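Side-chain contacts in putative uncharacterized protein (Chaetomium thermophilum, PDB 4XRI), which probably acts as a nuclear transport receptor of the importin-beta family, carrying protein cargo into the nucleus and binding a small GTPase: residues 421-426 with 436-441; 448-453 with 488-493. The protein carries 2 engineered substitutions. All coordinates share one frame; numbering follows the deposited sequence.

Contact 1: 421-426 with 436-441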
# COMPACT_ATOMS: atom_id res chain seq x y z
N GLN A 421 -14.27 25.47 20.53
CA GLN A 421 -15.46 25.36 21.36
C GLN A 421 -16.76 25.12 20.56
O GLN A 421 -17.56 24.27 20.95
CB GLN A 421 -15.61 26.60 22.23
CG GLN A 421 -17.02 26.86 22.74
CD GLN A 421 -17.73 27.95 21.96
OE1 GLN A 421 -17.13 28.97 21.63
NE2 GLN A 421 -19.00 27.73 21.66
N PRO A 422 -16.97 25.85 19.45
CA PRO A 422 -18.18 25.54 18.68
C PRO A 422 -18.19 24.12 18.12
O PRO A 422 -19.24 23.48 18.11
CB PRO A 422 -18.15 26.57 17.54
CG PRO A 422 -17.35 27.70 18.08
CD PRO A 422 -16.30 27.06 18.92
N LEU A 423 -17.03 23.64 17.68
CA LEU A 423 -16.94 22.30 17.12
C LEU A 423 -17.18 21.24 18.20
O LEU A 423 -17.80 20.22 17.94
CB LEU A 423 -15.58 22.07 16.46
CG LEU A 423 -15.54 20.88 15.50
CD1 LEU A 423 -16.50 21.11 14.35
CD2 LEU A 423 -14.14 20.64 14.99
N ILE A 424 -16.69 21.50 19.40
CA ILE A 424 -16.91 20.59 20.52
C ILE A 424 -18.40 20.53 20.86
O ILE A 424 -18.94 19.47 21.18
CB ILE A 424 -16.11 21.01 21.77
CG1 ILE A 424 -14.62 20.79 21.53
CG2 ILE A 424 -16.55 20.23 22.99
CD1 ILE A 424 -13.75 21.24 22.68
N ALA A 425 -19.06 21.68 20.76
CA ALA A 425 -20.49 21.76 21.03
C ALA A 425 -21.29 20.95 20.02
O ALA A 425 -22.38 20.45 20.32
CB ALA A 425 -20.95 23.21 21.02
N MET A 426 -20.73 20.80 18.82
CA MET A 426 -21.39 20.06 17.74
C MET A 426 -21.51 18.57 18.06
O MET A 426 -22.23 17.84 17.39
CB MET A 426 -20.62 20.24 16.43
CG MET A 426 -21.49 20.28 15.18
SD MET A 426 -22.40 21.83 15.04
CE MET A 426 -21.15 22.99 15.60
N ASP A 436 -20.64 12.19 14.12
CA ASP A 436 -19.55 11.37 13.61
C ASP A 436 -18.54 12.22 12.85
O ASP A 436 -17.33 12.10 13.05
CB ASP A 436 -20.08 10.26 12.70
CG ASP A 436 -18.99 9.31 12.25
OD1 ASP A 436 -18.12 8.98 13.08
OD2 ASP A 436 -19.01 8.88 11.07
N SER A 437 -19.05 13.10 11.99
CA SER A 437 -18.21 14.00 11.21
C SER A 437 -17.50 15.00 12.11
O SER A 437 -16.40 15.45 11.80
CB SER A 437 -19.04 14.74 10.16
OG SER A 437 -19.63 13.83 9.24
N THR A 438 -18.14 15.33 13.22
CA THR A 438 -17.56 16.26 14.19
C THR A 438 -16.38 15.61 14.91
O THR A 438 -15.32 16.22 15.06
CB THR A 438 -18.60 16.72 15.22
OG1 THR A 438 -19.62 17.47 14.56
CG2 THR A 438 -17.94 17.60 16.27
N ALA A 439 -16.59 14.37 15.36
CA ALA A 439 -15.54 13.62 16.04
C ALA A 439 -14.31 13.46 15.15
O ALA A 439 -13.19 13.69 15.59
CB ALA A 439 -16.07 12.25 16.46
N TYR A 440 -14.54 13.09 13.90
CA TYR A 440 -13.47 12.90 12.93
C TYR A 440 -12.73 14.21 12.65
O TYR A 440 -11.51 14.23 12.52
CB TYR A 440 -14.02 12.33 11.62
CG TYR A 440 -12.96 11.91 10.64
CD1 TYR A 440 -12.36 10.65 10.72
CD2 TYR A 440 -12.55 12.75 9.61
CE1 TYR A 440 -11.39 10.26 9.83
CE2 TYR A 440 -11.58 12.37 8.71
CZ TYR A 440 -11.01 11.12 8.82
OH TYR A 440 -10.04 10.72 7.92
N ALA A 441 -13.49 15.30 12.56
CA ALA A 441 -12.93 16.62 12.32
C ALA A 441 -12.04 17.03 13.48
O ALA A 441 -11.01 17.67 13.29
CB ALA A 441 -14.04 17.64 12.10
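T438 reaches out from helix 432-449 to meet both L423 and M426, CG2 meeting the leucine and both branches bordering M426. Its methyl, CG2, lies anti to the backbone N and presses on the backbone of the facing helix, 3.1 Å from L423 O. That is a tight carbon-to-oxygen approach, made to a carbonyl that also accepts a weak bond from M426 N. The L423 and T438 side chains run past each other in opposite directions, with L423 CG 4.1 Å from T438 CG2. The leucine fork then continues to A441, where CD2 meets CB at 4.2 Å, one helical turn beyond the threonine. M426 crosses T438 at about a right angle; its CG lies 3.4 Å from T438 OG1, a contact of carbon with hydroxyl, and bends at chi2 and chi3 (74° and 39°) lead the thioether away. The hydroxyl is satisfied within its own helix, by a hydrogen bond with V434 O. With an alanine here both OG1 and CG2 are gone, which would probably open a gap beside L423 O and M426 and leave V434 O without its side-chain mate. Around this core L423 also packs on L442 and I445, and helix 390-402 closes in through V397, which touches L423, M426 and S437. Two antiparallel neighbours, helices 409-425 and 432-449, are thus joined near their connecting turn within the HEAT-like repeat region.

Contact 2: 448-453 with 488-493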
# COMPACT_ATOMS: atom_id res chain seq x y z
N ALA A 448 -3.31 17.60 13.01
CA ALA A 448 -2.62 18.61 12.22
C ALA A 448 -2.21 19.83 13.04
O ALA A 448 -1.18 20.44 12.77
CB ALA A 448 -3.50 19.05 11.05
N CYS A 449 -3.01 20.18 14.05
CA CYS A 449 -2.79 21.42 14.78
C CYS A 449 -3.00 21.29 16.29
O CYS A 449 -3.69 22.11 16.89
CB CYS A 449 -3.70 22.52 14.24
SG CYS A 449 -3.61 22.79 12.46
N SER A 450 -2.40 20.27 16.90
CA SER A 450 -2.50 20.09 18.34
C SER A 450 -1.93 21.29 19.09
O SER A 450 -2.38 21.62 20.19
CB SER A 450 -1.77 18.81 18.78
OG SER A 450 -0.49 18.73 18.18
N GLU A 451 -0.95 21.93 18.47
CA GLU A 451 -0.30 23.11 19.03
C GLU A 451 -1.29 24.25 19.27
O GLU A 451 -1.11 25.06 20.19
CB GLU A 451 0.82 23.58 18.11
CG GLU A 451 1.93 22.56 17.87
CD GLU A 451 1.58 21.51 16.82
OE1 GLU A 451 0.38 21.29 16.56
OE2 GLU A 451 2.52 20.91 16.26
N ALA A 452 -2.33 24.31 18.45
CA ALA A 452 -3.33 25.36 18.56
C ALA A 452 -4.32 25.07 19.68
O ALA A 452 -4.99 25.98 20.18
CB ALA A 452 -4.06 25.54 17.24
N ILE A 453 -4.42 23.81 20.07
CA ILE A 453 -5.28 23.42 21.18
C ILE A 453 -4.59 23.69 22.51
O ILE A 453 -3.53 23.13 22.78
CB ILE A 453 -5.67 21.93 21.12
CG1 ILE A 453 -5.93 21.49 19.68
CG2 ILE A 453 -6.87 21.65 22.01
CD1 ILE A 453 -6.17 20.00 19.54
N ALA A 488 -3.68 11.46 22.56
CA ALA A 488 -2.70 10.75 23.38
C ALA A 488 -1.30 10.86 22.78
O ALA A 488 -0.31 10.99 23.51
CB ALA A 488 -3.10 9.29 23.52
N GLU A 489 -1.22 10.83 21.46
CA GLU A 489 0.05 10.95 20.75
C GLU A 489 0.62 12.37 20.84
O GLU A 489 1.83 12.55 20.98
CB GLU A 489 -0.11 10.56 19.29
CG GLU A 489 -0.30 9.07 19.06
CD GLU A 489 -0.65 8.74 17.62
OE1 GLU A 489 -0.68 9.67 16.78
OE2 GLU A 489 -0.91 7.55 17.32
N ARG A 490 -0.26 13.36 20.76
CA ARG A 490 0.17 14.76 20.70
C ARG A 490 0.42 15.39 22.07
O ARG A 490 1.18 16.34 22.18
CB ARG A 490 -0.88 15.59 19.95
CG ARG A 490 -1.08 15.17 18.50
CD ARG A 490 0.18 15.37 17.68
NE ARG A 490 0.12 14.64 16.42
CZ ARG A 490 1.04 14.73 15.46
NH1 ARG A 490 2.08 15.54 15.61
NH2 ARG A 490 0.91 14.02 14.34
N PHE A 491 -0.22 14.86 23.10
CA PHE A 491 -0.04 15.38 24.46
C PHE A 491 0.72 14.40 25.33
O PHE A 491 0.35 14.17 26.49
CB PHE A 491 -1.40 15.72 25.09
CG PHE A 491 -2.13 16.83 24.40
CD1 PHE A 491 -2.00 18.14 24.84
CD2 PHE A 491 -2.95 16.58 23.31
CE1 PHE A 491 -2.68 19.17 24.21
CE2 PHE A 491 -3.62 17.60 22.68
CZ PHE A 491 -3.49 18.90 23.13
N ALA A 492 1.78 13.83 24.78
CA ALA A 492 2.54 12.78 25.45
C ALA A 492 3.58 13.33 26.42
O ALA A 492 4.00 12.64 27.35
CB ALA A 492 3.21 11.89 24.42
N GLY A 493 3.99 14.58 26.20
CA GLY A 493 5.00 15.19 27.04
C GLY A 493 6.40 14.80 26.61
O GLY A 493 6.59 14.14 25.59
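S450 and R490 bring the two backbones closest, with S450 CA 6.4 Å from R490 CA, at a place where one segment passes from helix 432-449 into a run of helical torsions ending at extended I453, and the other leaves helix 477-490 at F491. The serine faces the aliphatic part of the arginine: S450 CB lies 3.5 Å from R490 CB, and S450 OG lies 3.5 Å from R490 CD. In R490, CB and CG lie along the serine, and the bend at chi2 (-64°) brings CD back to S450 OG before the chain straightens toward the guanidinium. S450 OG gives a hydrogen bond of 3.2 Å to E451 OE1, meeting the carboxylate from above, 71° out of its plane. E451 OE2 and R490 NH1 remain 5.4 Å apart, too far for an ion pair, though their opposite charges probably attract weakly. E451 OE1 also has E409 OE2 close by, a like charge that might raise the affinity of either carboxylate for a proton. Beside this polar pair, F491 points its far end at I453: CB of the isoleucine meets CZ at the ring edge, near its plane, at 4.2 Å. P455 and L459 of helix 455-472 pack against the same ring. Such packing between the C-terminal ends of helices two apart in the chain is characteristic of an alpha-solenoid built from HEAT repeats.

In the fold
Both contacts draw on helix 432-449, contact 1 near its start and contact 2 at its far end, with centres about 17 Å apart and nearest atoms about 7 Å apart. Contact 1 joins the helix to its predecessor in the chain, whereas contact 2 reaches past helix 455-472 to the helix that follows it. The touching residues are mostly buried in each, but contact 2 also has an exposed arginine, so its apolar part gives way to charge toward the surface. Contact 1 sets aliphatic packing beside a backbone carbonyl and a hydroxyl bonded within its own helix, with no charged group touching. Together they illustrate how one solenoid helix is held by different neighbours at its two ends.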